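Local coordinates for GphF (Archangium violaceum, PDB 6MBG), which probably dehydrates beta-hydroxyacyl intermediates and shifts the position of the resulting double bond, as the dehydratase domain of the gephyronic acid polyketide synthase, at residues 67-72 and 130-135; 73-78 and 231-236; 102-107 and 122-127. All coordinates share one frame; numbering follows the deposited sequence.

Contact 1: residues 67-72 and 130-135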
ATOM      1  N   PRO A  67      -1.831 -21.084   7.512  1.00 46.21           N
ATOM      2  CA  PRO A  67      -2.376 -21.191   8.872  1.00 50.93           C
ATOM      3  C   PRO A  67      -1.376 -20.715   9.917  1.00 41.19           C
ATOM      4  O   PRO A  67      -0.162 -20.724   9.702  1.00 43.50           O
ATOM      5  CB  PRO A  67      -2.661 -22.695   9.033  1.00 56.86           C
ATOM      6  CG  PRO A  67      -2.556 -23.272   7.634  1.00 61.51           C
ATOM      7  CD  PRO A  67      -1.590 -22.398   6.900  1.00 54.26           C
ATOM      8  N   GLY A  68      -1.902 -20.291  11.058  1.00 43.15           N
ATOM      9  CA  GLY A  68      -1.032 -19.855  12.133  1.00 46.45           C
ATOM     10  C   GLY A  68      -1.802 -19.243  13.275  1.00 43.85           C
ATOM     11  O   GLY A  68      -3.019 -19.397  13.381  1.00 45.85           O
ATOM     12  N   ASN A  69      -1.062 -18.559  14.143  1.00 36.99           N
ATOM     13  CA  ASN A  69      -1.636 -17.866  15.282  1.00 35.32           C
ATOM     14  C   ASN A  69      -2.089 -16.478  14.849  1.00 37.23           C
ATOM     15  O   ASN A  69      -1.536 -15.892  13.916  1.00 32.29           O
ATOM     16  CB  ASN A  69      -0.622 -17.724  16.413  1.00 36.51           C
ATOM     17  CG  ASN A  69       0.163 -18.991  16.658  1.00 47.54           C
ATOM     18  OD1 ASN A  69      -0.254 -19.818  17.452  1.00 40.60           O
ATOM     19  ND2 ASN A  69       1.319 -19.134  15.998  1.00 37.38           N
ATOM     20  N   ALA A  70      -3.081 -15.942  15.562  1.00 43.95           N
ATOM     21  CA  ALA A  70      -3.606 -14.619  15.218  1.00 42.37           C
ATOM     22  C   ALA A  70      -2.520 -13.553  15.259  1.00 39.19           C
ATOM     23  O   ALA A  70      -2.553 -12.601  14.466  1.00 35.86           O
ATOM     24  CB  ALA A  70      -4.740 -14.243  16.173  1.00 44.73           C
ATOM     25  N   ALA A  71      -1.554 -13.694  16.168  1.00 36.52           N
ATOM     26  CA  ALA A  71      -0.500 -12.705  16.352  1.00 37.00           C
ATOM     27  C   ALA A  71       0.724 -12.947  15.471  1.00 36.03           C
ATOM     28  O   ALA A  71       1.743 -12.271  15.661  1.00 36.76           O
ATOM     29  CB  ALA A  71      -0.094 -12.654  17.821  1.00 33.64           C
ATOM     30  N   ASP A  72       0.652 -13.888  14.527  1.00 32.82           N
ATOM     31  CA  ASP A  72       1.740 -14.120  13.589  1.00 34.56           C
ATOM     32  C   ASP A  72       2.000 -12.881  12.745  1.00 34.91           C
ATOM     33  O   ASP A  72       1.085 -12.120  12.421  1.00 33.81           O
ATOM     34  CB  ASP A  72       1.417 -15.253  12.615  1.00 28.83           C
ATOM     35  CG  ASP A  72       1.484 -16.644  13.241  1.00 30.96           C
ATOM     36  OD1 ASP A  72       1.109 -17.583  12.512  1.00 31.17           O
ATOM     37  OD2 ASP A  72       1.893 -16.807  14.409  1.00 32.55           O
ATOM     38  N   ARG A 130       4.521 -16.122   6.298  1.00 34.84           N
ATOM     39  CA  ARG A 130       3.913 -15.929   7.603  1.00 37.26           C
ATOM     40  C   ARG A 130       4.898 -16.476   8.619  1.00 40.67           C
ATOM     41  O   ARG A 130       5.363 -17.605   8.460  1.00 42.61           O
ATOM     42  CB  ARG A 130       2.574 -16.672   7.673  1.00 36.00           C
ATOM     43  CG  ARG A 130       1.787 -16.454   8.932  1.00 34.13           C
ATOM     44  CD  ARG A 130       0.368 -16.997   8.796  1.00 35.40           C
ATOM     45  NE  ARG A 130      -0.349 -16.878  10.062  1.00 39.22           N
ATOM     46  CZ  ARG A 130      -1.649 -16.634  10.171  1.00 38.91           C
ATOM     47  NH1 ARG A 130      -2.388 -16.486   9.076  1.00 35.92           N
ATOM     48  NH2 ARG A 130      -2.199 -16.517  11.373  1.00 37.79           N
ATOM     49  N   ARG A 131       5.220 -15.701   9.649  1.00 33.37           N
ATOM     50  CA  ARG A 131       6.155 -16.191  10.650  1.00 40.31           C
ATOM     51  C   ARG A 131       5.644 -15.863  12.047  1.00 42.25           C
ATOM     52  O   ARG A 131       4.899 -14.907  12.251  1.00 41.16           O
ATOM     53  CB  ARG A 131       7.550 -15.598  10.436  1.00 48.45           C
ATOM     54  CG  ARG A 131       8.344 -16.294   9.350  1.00 57.39           C
ATOM     55  CD  ARG A 131       8.528 -17.789   9.654  1.00 68.91           C
ATOM     56  NE  ARG A 131       9.304 -18.049  10.874  1.00 75.57           N
ATOM     57  CZ  ARG A 131       8.838 -18.677  11.955  1.00 68.27           C
ATOM     58  NH1 ARG A 131       9.626 -18.867  13.007  1.00 74.72           N
ATOM     59  NH2 ARG A 131       7.588 -19.117  11.986  1.00 55.17           N
ATOM     60  N   GLN A 132       6.061 -16.658  13.021  1.00 43.00           N
ATOM     61  CA  GLN A 132       5.698 -16.334  14.393  1.00 41.83           C
ATOM     62  C   GLN A 132       6.299 -14.992  14.785  1.00 43.58           C
ATOM     63  O   GLN A 132       7.350 -14.590  14.282  1.00 43.14           O
ATOM     64  CB  GLN A 132       6.174 -17.422  15.340  1.00 45.50           C
ATOM     65  CG  GLN A 132       5.546 -18.769  15.040  1.00 48.08           C
ATOM     66  CD  GLN A 132       6.371 -19.885  15.612  1.00 54.35           C
ATOM     67  OE1 GLN A 132       6.746 -20.820  14.912  1.00 62.73           O
ATOM     68  NE2 GLN A 132       6.676 -19.781  16.894  1.00 52.93           N
ATOM     69  N   LEU A 133       5.597 -14.285  15.668  1.00 46.70           N
ATOM     70  CA  LEU A 133       6.064 -12.994  16.160  1.00 46.20           C
ATOM     71  C   LEU A 133       7.438 -13.140  16.806  1.00 47.21           C
ATOM     72  O   LEU A 133       7.624 -13.961  17.705  1.00 48.41           O
ATOM     73  CB  LEU A 133       5.057 -12.428  17.162  1.00 48.19           C
ATOM     74  CG  LEU A 133       5.339 -11.051  17.781  1.00 48.11           C
ATOM     75  CD1 LEU A 133       5.608 -10.027  16.697  1.00 46.87           C
ATOM     76  CD2 LEU A 133       4.170 -10.623  18.644  1.00 47.77           C
ATOM     77  N   SER A 134       8.394 -12.338  16.343  1.00 53.76           N
ATOM     78  CA  SER A 134       9.740 -12.376  16.894  1.00 59.67           C
ATOM     79  C   SER A 134       9.741 -11.842  18.321  1.00 57.04           C
ATOM     80  O   SER A 134       9.160 -10.779  18.583  1.00 57.51           O
ATOM     81  CB  SER A 134      10.704 -11.554  16.041  1.00 63.72           C
ATOM     82  OG  SER A 134      12.000 -11.546  16.625  1.00 71.36           O
ATOM     83  N   PRO A 135      10.384 -12.533  19.264  1.00 58.22           N
ATOM     84  CA  PRO A 135      10.486 -12.010  20.630  1.00 66.71           C
ATOM     85  C   PRO A 135      11.554 -10.937  20.789  1.00 70.26           C
ATOM     86  O   PRO A 135      11.640 -10.319  21.861  1.00 68.12           O
ATOM     87  CB  PRO A 135      10.829 -13.263  21.442  1.00 68.91           C
ATOM     88  CG  PRO A 135      11.657 -14.082  20.485  1.00 64.45           C
ATOM     89  CD  PRO A 135      11.114 -13.803  19.097  1.00 60.36           C
TER
HETATM   90  O   HOH W   1       3.047 -15.676  16.777  1.00 33.31           O
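Arg130, near the end of strand 121-131, joins Asp72 in a salt bridge, NE to OD1 at 2.9 Å. The bond is nearly straight (168°), lies in the guanidinium plane and uses the anti lone pair of the carboxylate oxygen; the two flat groups stand almost perpendicular. The same guanidinium spends NH2 on the backbone, 2.7 Å from Asn69 O, meeting that oxygen from above its carbonyl plane. Over one guanidinium face lie the peptide atoms Pro67 O and Gly68 N.

What brings Arg130 here is an extended chain, with CG anti to the backbone N (chi1 -175°) and no bend before NE. Asp72 is set by the type I beta turn from Asn69 to Asp72. Within it, Asp72 N bonds to Asn69 O from the face opposite Arg130 NH2, while Asn69 N comes to Asp72 OD1 from above the carboxylate plane. Asn69 ND2 takes the second oxygen, Asp72 OD2, at 2.9 Å on its syn side. A water donates to OD2 and accepts from Leu133 N at 3.1 Å, and Leu133 CB rests on Ala71 O.

Each carboxylate oxygen thus has at least two polar partners. In this surface loop between helix 52-65 and strand 73-81, such a network would probably keep Asp72 ionised and hold the turn against the end of strand 121-131.

Contact 2: residues 73-78 and 231-236. With BU1 (1,4-butanediol), chain C.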
ATOM      1  N   THR A  73       3.252 -12.739  12.319  1.00 27.19           N
ATOM      2  CA  THR A  73       3.640 -11.699  11.367  1.00 24.98           C
ATOM      3  C   THR A  73       3.315 -12.137   9.940  1.00 23.85           C
ATOM      4  O   THR A  73       3.639 -13.262   9.536  1.00 33.33           O
ATOM      5  CB  THR A  73       5.137 -11.428  11.514  1.00 34.61           C
ATOM      6  OG1 THR A  73       5.393 -10.927  12.833  1.00 32.63           O
ATOM      7  CG2 THR A  73       5.621 -10.428  10.477  1.00 34.37           C
ATOM      8  N   LEU A  74       2.665 -11.257   9.180  1.00 24.93           N
ATOM      9  CA  LEU A  74       2.379 -11.491   7.773  1.00 22.14           C
ATOM     10  C   LEU A  74       3.446 -10.816   6.923  1.00 30.34           C
ATOM     11  O   LEU A  74       3.864  -9.687   7.209  1.00 24.78           O
ATOM     12  CB  LEU A  74       1.002 -10.953   7.398  1.00 22.12           C
ATOM     13  CG  LEU A  74      -0.176 -11.418   8.236  1.00 23.18           C
ATOM     14  CD1 LEU A  74      -1.454 -10.658   7.788  1.00 24.48           C
ATOM     15  CD2 LEU A  74      -0.341 -12.933   8.025  1.00 28.06           C
ATOM     16  N   ILE A  75       3.887 -11.507   5.877  1.00 26.38           N
ATOM     17  CA  ILE A  75       5.043 -11.069   5.106  1.00 27.06           C
ATOM     18  C   ILE A  75       4.692 -11.086   3.627  1.00 29.61           C
ATOM     19  O   ILE A  75       4.098 -12.051   3.134  1.00 25.71           O
ATOM     20  CB  ILE A  75       6.273 -11.953   5.383  1.00 26.16           C
ATOM     21  CG1 ILE A  75       6.639 -11.891   6.871  1.00 30.11           C
ATOM     22  CG2 ILE A  75       7.440 -11.528   4.527  1.00 31.47           C
ATOM     23  CD1 ILE A  75       7.530 -12.980   7.325  1.00 35.41           C
ATOM     24  N   VAL A  76       5.058 -10.022   2.918  1.00 25.13           N
ATOM     25  CA  VAL A  76       5.071 -10.023   1.461  1.00 22.11           C
ATOM     26  C   VAL A  76       6.471  -9.619   1.029  1.00 32.75           C
ATOM     27  O   VAL A  76       7.062  -8.688   1.593  1.00 34.67           O
ATOM     28  CB  VAL A  76       3.998  -9.091   0.859  1.00 29.23           C
ATOM     29  CG1 VAL A  76       3.831  -9.359  -0.635  1.00 31.64           C
ATOM     30  CG2 VAL A  76       2.671  -9.314   1.543  1.00 34.66           C
ATOM     31  N   GLU A  77       7.006 -10.322   0.039  1.00 23.88           N
ATOM     32  CA  GLU A  77       8.387 -10.123  -0.374  1.00 23.39           C
ATOM     33  C   GLU A  77       8.480 -10.012  -1.882  1.00 27.15           C
ATOM     34  O   GLU A  77       7.649 -10.562  -2.606  1.00 25.47           O
ATOM     35  CB  GLU A  77       9.285 -11.285   0.059  1.00 35.20           C
ATOM     36  CG  GLU A  77       9.790 -11.195   1.455  1.00 46.68           C
ATOM     37  CD  GLU A  77      10.780 -12.295   1.733  1.00 53.02           C
ATOM     38  OE1 GLU A  77      10.503 -13.444   1.337  1.00 51.75           O
ATOM     39  OE2 GLU A  77      11.837 -11.998   2.327  1.00 63.91           O
ATOM     40  N   ASP A  78       9.520  -9.309  -2.335  1.00 28.25           N
ATOM     41  CA  ASP A  78       9.917  -9.290  -3.739  1.00 31.01           C
ATOM     42  C   ASP A  78       8.743  -8.871  -4.631  1.00 30.23           C
ATOM     43  O   ASP A  78       8.424  -9.516  -5.631  1.00 27.62           O
ATOM     44  CB  ASP A  78      10.489 -10.664  -4.132  1.00 42.46           C
ATOM     45  CG  ASP A  78      10.980 -10.725  -5.566  1.00 57.23           C
ATOM     46  OD1 ASP A  78      11.558  -9.731  -6.056  1.00 61.52           O
ATOM     47  OD2 ASP A  78      10.791 -11.785  -6.209  1.00 62.62           O
ATOM     48  N   ARG A 231      10.348  -5.953   0.847  1.00 27.28           N
ATOM     49  CA  ARG A 231       9.739  -6.689   1.948  1.00 25.27           C
ATOM     50  C   ARG A 231       8.760  -5.796   2.684  1.00 26.64           C
ATOM     51  O   ARG A 231       9.068  -4.626   2.950  1.00 25.59           O
ATOM     52  CB  ARG A 231      10.832  -7.200   2.905  1.00 27.72           C
ATOM     53  CG  ARG A 231      10.341  -8.124   3.991  1.00 31.76           C
ATOM     54  CD  ARG A 231      11.514  -8.645   4.806  1.00 41.55           C
ATOM     55  NE  ARG A 231      11.075  -9.634   5.781  1.00 47.56           N
ATOM     56  CZ  ARG A 231      11.119 -10.945   5.580  1.00 57.61           C
ATOM     57  NH1 ARG A 231      11.596 -11.420   4.441  1.00 62.26           N
ATOM     58  NH2 ARG A 231      10.695 -11.783   6.521  1.00 57.26           N
ATOM     59  N   ILE A 232       7.580  -6.329   3.008  1.00 21.98           N
ATOM     60  CA  ILE A 232       6.721  -5.707   4.009  1.00 23.58           C
ATOM     61  C   ILE A 232       6.388  -6.754   5.064  1.00 29.79           C
ATOM     62  O   ILE A 232       6.022  -7.888   4.729  1.00 31.10           O
ATOM     63  CB  ILE A 232       5.455  -5.074   3.396  1.00 30.56           C
ATOM     64  CG1 ILE A 232       4.501  -4.603   4.496  1.00 30.04           C
ATOM     65  CG2 ILE A 232       4.760  -6.023   2.435  1.00 40.29           C
ATOM     66  CD1 ILE A 232       3.391  -3.684   3.977  1.00 37.48           C
ATOM     67  N   GLU A 233       6.586  -6.397   6.336  1.00 24.31           N
ATOM     68  CA  GLU A 233       6.238  -7.263   7.463  1.00 24.56           C
ATOM     69  C   GLU A 233       5.161  -6.582   8.281  1.00 31.61           C
ATOM     70  O   GLU A 233       5.351  -5.443   8.724  1.00 32.02           O
ATOM     71  CB  GLU A 233       7.434  -7.548   8.379  1.00 29.73           C
ATOM     72  CG  GLU A 233       8.481  -8.472   7.841  1.00 38.92           C
ATOM     73  CD  GLU A 233       9.487  -8.860   8.911  1.00 54.26           C
ATOM     74  OE1 GLU A 233       9.275  -8.504  10.096  1.00 54.91           O
ATOM     75  OE2 GLU A 233      10.490  -9.518   8.567  1.00 63.51           O
ATOM     76  N   LEU A 234       4.055  -7.281   8.510  1.00 25.86           N
ATOM     77  CA  LEU A 234       2.940  -6.727   9.266  1.00 26.91           C
ATOM     78  C   LEU A 234       2.806  -7.485  10.571  1.00 27.10           C
ATOM     79  O   LEU A 234       2.579  -8.706  10.569  1.00 25.93           O
ATOM     80  CB  LEU A 234       1.636  -6.783   8.474  1.00 23.97           C
ATOM     81  CG  LEU A 234       0.452  -6.169   9.218  1.00 22.85           C
ATOM     82  CD1 LEU A 234       0.705  -4.664   9.380  1.00 25.40           C
ATOM     83  CD2 LEU A 234      -0.886  -6.462   8.473  1.00 23.26           C
ATOM     84  N   ARG A 235       2.956  -6.762  11.684  1.00 30.24           N
ATOM     85  CA  ARG A 235       2.970  -7.360  13.011  1.00 28.78           C
ATOM     86  C   ARG A 235       1.680  -7.149  13.780  1.00 29.60           C
ATOM     87  O   ARG A 235       1.438  -7.861  14.759  1.00 33.53           O
ATOM     88  CB  ARG A 235       4.124  -6.792  13.841  1.00 33.55           C
ATOM     89  CG  ARG A 235       5.469  -7.026  13.243  1.00 41.97           C
ATOM     90  CD  ARG A 235       6.535  -6.548  14.207  1.00 47.18           C
ATOM     91  NE  ARG A 235       7.865  -6.942  13.766  1.00 49.77           N
ATOM     92  CZ  ARG A 235       8.817  -7.365  14.588  1.00 54.15           C
ATOM     93  NH1 ARG A 235       8.570  -7.443  15.887  1.00 53.85           N
ATOM     94  NH2 ARG A 235      10.006  -7.701  14.109  1.00 55.40           N
ATOM     95  N   ALA A 236       0.849  -6.194  13.373  1.00 26.29           N
ATOM     96  CA  ALA A 236      -0.447  -6.000  14.006  1.00 33.65           C
ATOM     97  C   ALA A 236      -1.442  -5.626  12.926  1.00 30.09           C
ATOM     98  O   ALA A 236      -1.111  -4.880  12.001  1.00 33.33           O
ATOM     99  CB  ALA A 236      -0.404  -4.903  15.087  1.00 37.26           C
TER
HETATM  100  C1  BU1 C2002      11.315  -4.455  -6.450  1.00 68.25           C
HETATM  101  C2  BU1 C2002      11.489  -5.884  -5.940  1.00 63.44           C
HETATM  102  C3  BU1 C2002      12.621  -5.939  -4.915  1.00 61.54           C
HETATM  103  C4  BU1 C2002      12.970  -7.409  -4.659  1.00 63.14           C
HETATM  104  O5  BU1 C2002      10.571  -4.468  -7.640  1.00 68.33           O
HETATM  105  O6  BU1 C2002      13.906  -7.551  -3.627  1.00 67.00           O
HETATM  106  O   HOH W   2       3.118 -10.254  14.648  1.00 41.84           O
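With CG anti to the backbone N (chi1 -173°) and the chain extended as far as NE, Arg231 carries its guanidinium across to Ile75. There CG2, which leaves Ile75 on the side away from its own backbone N, sits over the centre of one guanidinium face, 3.8 Å above the plane. The two strands are an antiparallel pair, and in the double hot-dog fold of polyketide synthase dehydratases they probably form the seam where the two halves meet.

Four backbone hydrogen bonds tie Leu74 to Leu234 and Val76 to Ile232, the closest being Leu234 N to Leu74 O at 2.7 Å. Ile75 with Glu233 and Glu77 with Arg231 are the non-hydrogen-bonded pairs between and beyond them. On the face carrying Leu74 and Val76, Val76 CB packs on Ile232 CG2 at 3.5 Å, and Leu74 and Val76 both touch helix 52-65.

The face that carries Ile75 also holds the charges. Arg231 grips Glu233 side-on, NE and NH2 both going to OE2, with NE at 2.8 Å. Glu77 lies alongside Arg231 and completes a salt-bridge network, although its OE2 is modelled too close to NH1 for that spacing to be trusted; its OE1 turns to Arg127. Replacing Glu233 by an alanine would probably leave Arg231 NE without its charged mate and the guanidinium less firmly fixed over Ile75.

The chain turns a corner at Asp78, whose OD1 lies 3.1 Å from C4 of a bound 1,4-butanediol. At the far end Thr73 CG2 touches Glu233 CB, while a water bridges the two segments, accepting from Thr73 OG1 and donating to Arg235 O at 2.9 Å.

Contact 3: residues 102-107 and 122-127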
ATOM      1  N   GLU A 102       3.570 -20.278  -2.559  1.00 37.54           N
ATOM      2  CA  GLU A 102       3.817 -18.979  -1.931  1.00 44.71           C
ATOM      3  C   GLU A 102       4.144 -17.860  -2.916  1.00 34.76           C
ATOM      4  O   GLU A 102       4.355 -16.729  -2.475  1.00 33.23           O
ATOM      5  CB  GLU A 102       4.944 -19.028  -0.892  1.00 52.85           C
ATOM      6  CG  GLU A 102       4.524 -19.554   0.466  1.00 71.25           C
ATOM      7  CD  GLU A 102       5.715 -19.830   1.370  1.00 82.87           C
ATOM      8  OE1 GLU A 102       6.317 -20.922   1.242  1.00 88.17           O
ATOM      9  OE2 GLU A 102       6.052 -18.952   2.197  1.00 80.88           O
ATOM     10  N   ARG A 103       4.213 -18.123  -4.218  1.00 27.76           N
ATOM     11  CA  ARG A 103       4.258 -17.032  -5.187  1.00 24.65           C
ATOM     12  C   ARG A 103       2.845 -16.564  -5.509  1.00 31.97           C
ATOM     13  O   ARG A 103       1.933 -17.380  -5.631  1.00 38.78           O
ATOM     14  CB  ARG A 103       4.954 -17.477  -6.476  1.00 30.40           C
ATOM     15  CG  ARG A 103       6.364 -18.012  -6.282  1.00 47.17           C
ATOM     16  CD  ARG A 103       7.384 -16.864  -6.308  1.00 61.90           C
ATOM     17  NE  ARG A 103       6.953 -15.728  -7.132  1.00 64.70           N
ATOM     18  CZ  ARG A 103       7.562 -14.543  -7.164  1.00 65.92           C
ATOM     19  NH1 ARG A 103       8.635 -14.315  -6.413  1.00 67.97           N
ATOM     20  NH2 ARG A 103       7.096 -13.580  -7.948  1.00 63.61           N
ATOM     21  N   PHE A 104       2.647 -15.253  -5.674  1.00 22.31           N
ATOM     22  CA  PHE A 104       1.314 -14.783  -6.057  1.00 20.51           C
ATOM     23  C   PHE A 104       1.382 -13.857  -7.264  1.00 27.17           C
ATOM     24  O   PHE A 104       2.432 -13.301  -7.607  1.00 24.61           O
ATOM     25  CB  PHE A 104       0.585 -14.065  -4.893  1.00 22.71           C
ATOM     26  CG  PHE A 104       1.120 -12.675  -4.615  1.00 22.51           C
ATOM     27  CD1 PHE A 104       0.592 -11.566  -5.269  1.00 23.21           C
ATOM     28  CD2 PHE A 104       2.159 -12.490  -3.703  1.00 25.93           C
ATOM     29  CE1 PHE A 104       1.101 -10.288  -5.031  1.00 25.79           C
ATOM     30  CE2 PHE A 104       2.662 -11.205  -3.462  1.00 22.88           C
ATOM     31  CZ  PHE A 104       2.133 -10.117  -4.132  1.00 23.09           C
ATOM     32  N   GLU A 105       0.227 -13.709  -7.918  1.00 23.09           N
ATOM     33  CA  GLU A 105       0.046 -12.690  -8.936  1.00 20.47           C
ATOM     34  C   GLU A 105      -1.371 -12.150  -8.823  1.00 23.57           C
ATOM     35  O   GLU A 105      -2.305 -12.860  -8.435  1.00 22.82           O
ATOM     36  CB  GLU A 105       0.327 -13.229 -10.346  1.00 32.75           C
ATOM     37  CG  GLU A 105      -0.568 -14.392 -10.742  1.00 38.38           C
ATOM     38  CD  GLU A 105      -0.265 -14.941 -12.130  1.00 41.47           C
ATOM     39  OE1 GLU A 105      -1.087 -15.742 -12.634  1.00 42.02           O
ATOM     40  OE2 GLU A 105       0.779 -14.577 -12.709  1.00 41.56           O
ATOM     41  N   ILE A 106      -1.516 -10.869  -9.140  1.00 20.04           N
ATOM     42  CA  ILE A 106      -2.792 -10.171  -9.046  1.00 18.79           C
ATOM     43  C   ILE A 106      -3.125  -9.644 -10.426  1.00 23.11           C
ATOM     44  O   ILE A 106      -2.272  -9.024 -11.072  1.00 22.66           O
ATOM     45  CB  ILE A 106      -2.726  -9.021  -8.024  1.00 18.80           C
ATOM     46  CG1 ILE A 106      -2.633  -9.607  -6.608  1.00 19.58           C
ATOM     47  CG2 ILE A 106      -3.955  -8.090  -8.154  1.00 19.94           C
ATOM     48  CD1 ILE A 106      -2.222  -8.563  -5.541  1.00 19.71           C
ATOM     49  N   HIS A 107      -4.358  -9.887 -10.873  1.00 22.67           N
ATOM     50  CA  HIS A 107      -4.827  -9.424 -12.172  1.00 22.17           C
ATOM     51  C   HIS A 107      -6.203  -8.779 -12.008  1.00 21.17           C
ATOM     52  O   HIS A 107      -6.898  -8.983 -11.010  1.00 21.63           O
ATOM     53  CB  HIS A 107      -4.947 -10.567 -13.196  1.00 21.53           C
ATOM     54  CG  HIS A 107      -3.652 -11.194 -13.630  1.00 21.64           C
ATOM     55  ND1 HIS A 107      -2.888 -11.999 -12.806  1.00 24.53           N
ATOM     56  CD2 HIS A 107      -3.061 -11.243 -14.850  1.00 22.65           C
ATOM     57  CE1 HIS A 107      -1.848 -12.460 -13.480  1.00 23.99           C
ATOM     58  NE2 HIS A 107      -1.934 -12.028 -14.726  1.00 23.39           N
ATOM     59  N   ARG A 122      -2.206  -7.998 -15.705  1.00 22.63           N
ATOM     60  CA  ARG A 122      -1.377  -8.274 -14.534  1.00 26.94           C
ATOM     61  C   ARG A 122      -0.990  -6.976 -13.819  1.00 25.23           C
ATOM     62  O   ARG A 122      -0.456  -6.052 -14.437  1.00 25.48           O
ATOM     63  CB  ARG A 122      -0.120  -9.052 -14.949  1.00 21.44           C
ATOM     64  CG  ARG A 122       0.746  -9.493 -13.747  1.00 25.70           C
ATOM     65  CD  ARG A 122       1.893 -10.420 -14.139  1.00 31.11           C
ATOM     66  NE  ARG A 122       2.826  -9.730 -15.019  1.00 34.30           N
ATOM     67  CZ  ARG A 122       4.039 -10.182 -15.321  1.00 37.32           C
ATOM     68  NH1 ARG A 122       4.476 -11.325 -14.803  1.00 35.94           N
ATOM     69  NH2 ARG A 122       4.813  -9.481 -16.135  1.00 37.20           N
ATOM     70  N   HIS A 123      -1.248  -6.908 -12.509  1.00 19.43           N
ATOM     71  CA  HIS A 123      -0.935  -5.697 -11.746  1.00 19.93           C
ATOM     72  C   HIS A 123       0.181  -5.866 -10.725  1.00 22.69           C
ATOM     73  O   HIS A 123       0.887  -4.895 -10.442  1.00 22.18           O
ATOM     74  CB  HIS A 123      -2.194  -5.193 -11.032  1.00 20.51           C
ATOM     75  CG  HIS A 123      -3.275  -4.803 -11.981  1.00 22.42           C
ATOM     76  ND1 HIS A 123      -3.116  -3.803 -12.917  1.00 21.26           N
ATOM     77  CD2 HIS A 123      -4.496  -5.340 -12.204  1.00 21.53           C
ATOM     78  CE1 HIS A 123      -4.217  -3.705 -13.642  1.00 20.47           C
ATOM     79  NE2 HIS A 123      -5.064  -4.633 -13.234  1.00 23.21           N
ATOM     80  N   ALA A 124       0.386  -7.072 -10.187  1.00 22.82           N
ATOM     81  CA  ALA A 124       1.387  -7.244  -9.142  1.00 21.82           C
ATOM     82  C   ALA A 124       1.808  -8.702  -9.060  1.00 20.02           C
ATOM     83  O   ALA A 124       1.015  -9.605  -9.339  1.00 20.04           O
ATOM     84  CB  ALA A 124       0.851  -6.787  -7.787  1.00 19.91           C
ATOM     85  N   THR A 125       3.075  -8.910  -8.698  1.00 21.18           N
ATOM     86  CA  THR A 125       3.600 -10.233  -8.393  1.00 24.71           C
ATOM     87  C   THR A 125       4.481 -10.124  -7.152  1.00 24.29           C
ATOM     88  O   THR A 125       4.997  -9.050  -6.821  1.00 22.19           O
ATOM     89  CB  THR A 125       4.429 -10.819  -9.545  1.00 26.53           C
ATOM     90  OG1 THR A 125       5.534  -9.947  -9.836  1.00 22.85           O
ATOM     91  CG2 THR A 125       3.568 -11.014 -10.816  1.00 29.03           C
ATOM     92  N   GLY A 126       4.672 -11.259  -6.482  1.00 22.08           N
ATOM     93  CA  GLY A 126       5.580 -11.304  -5.346  1.00 22.22           C
ATOM     94  C   GLY A 126       5.481 -12.656  -4.653  1.00 26.19           C
ATOM     95  O   GLY A 126       4.997 -13.627  -5.235  1.00 22.76           O
ATOM     96  N   ARG A 127       5.907 -12.685  -3.390  1.00 23.02           N
ATOM     97  CA  ARG A 127       5.870 -13.891  -2.568  1.00 27.18           C
ATOM     98  C   ARG A 127       5.211 -13.563  -1.235  1.00 30.00           C
ATOM     99  O   ARG A 127       5.334 -12.445  -0.730  1.00 26.52           O
ATOM    100  CB  ARG A 127       7.281 -14.449  -2.362  1.00 33.18           C
ATOM    101  CG  ARG A 127       7.358 -15.751  -1.574  1.00 55.35           C
ATOM    102  CD  ARG A 127       8.817 -16.130  -1.258  1.00 67.70           C
ATOM    103  NE  ARG A 127       9.741 -15.673  -2.297  1.00 74.15           N
ATOM    104  CZ  ARG A 127      10.656 -14.720  -2.128  1.00 77.90           C
ATOM    105  NH1 ARG A 127      10.787 -14.117  -0.952  1.00 75.89           N
ATOM    106  NH2 ARG A 127      11.444 -14.370  -3.135  1.00 80.45           N
TER
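Phe104 lays its ring over the peptide between Thr125 and Gly126, with Gly126 N 3.6 Å above the ring plane and toward its rim. This is a beta hairpin of strands 103-109 and 121-131, and the pairing is the aromatic rescue of a cross-strand glycine: CG of Phe104 stands between the backbone N and the carbonyl carbon (chi1 75°), which tips the ring across the neighbouring strand. A CB at Gly126 would collide with Phe104 CE2. On the other face of the sheet, Arg103 bends back so that Gly126 O lies over the centre of its guanidinium, where the in-plane N-H groups do not point at it and no hydrogen bond forms; the same oxygen accepts from Phe104 N at 2.9 Å.

Farther along, Ile106 and Ala124 face helix 52-65 beside Phe104, with Ile106 CD1 4.2 Å from Ala124 CB. Here the register slips by one in a classic beta bulge: Ile106 O takes a straight bond from His123 N at 2.8 Å and a weak one from Ala124 N. The slip sets His107 against Arg122, whose CA makes a CH-pi contact over the imidazole face, 3.8 Å from the ring centroid.

How the contacts relate
Leaving helix 52-65, the chain runs through 67-72 straight into 73-78, then through 102-107, 122-127 and 130-135 before reaching 231-236 much later. Contact 3 closes the shortest loop, the hairpin of strands 103-109 and 121-131. It is nested inside the loops closed by contact 1 and contact 2, which cross because their segments alternate. Strand 121-131 lies between strands 103-109 and 73-81; contact 3 uses its earlier part and contact 1 its last residues. Arg131 O and Thr73 N link contact 1 to contact 2, while Arg127 with Glu77 and Phe104 with Val76 join contacts 2 and 3. Contact 2 carries the pairing on to strand 224-234.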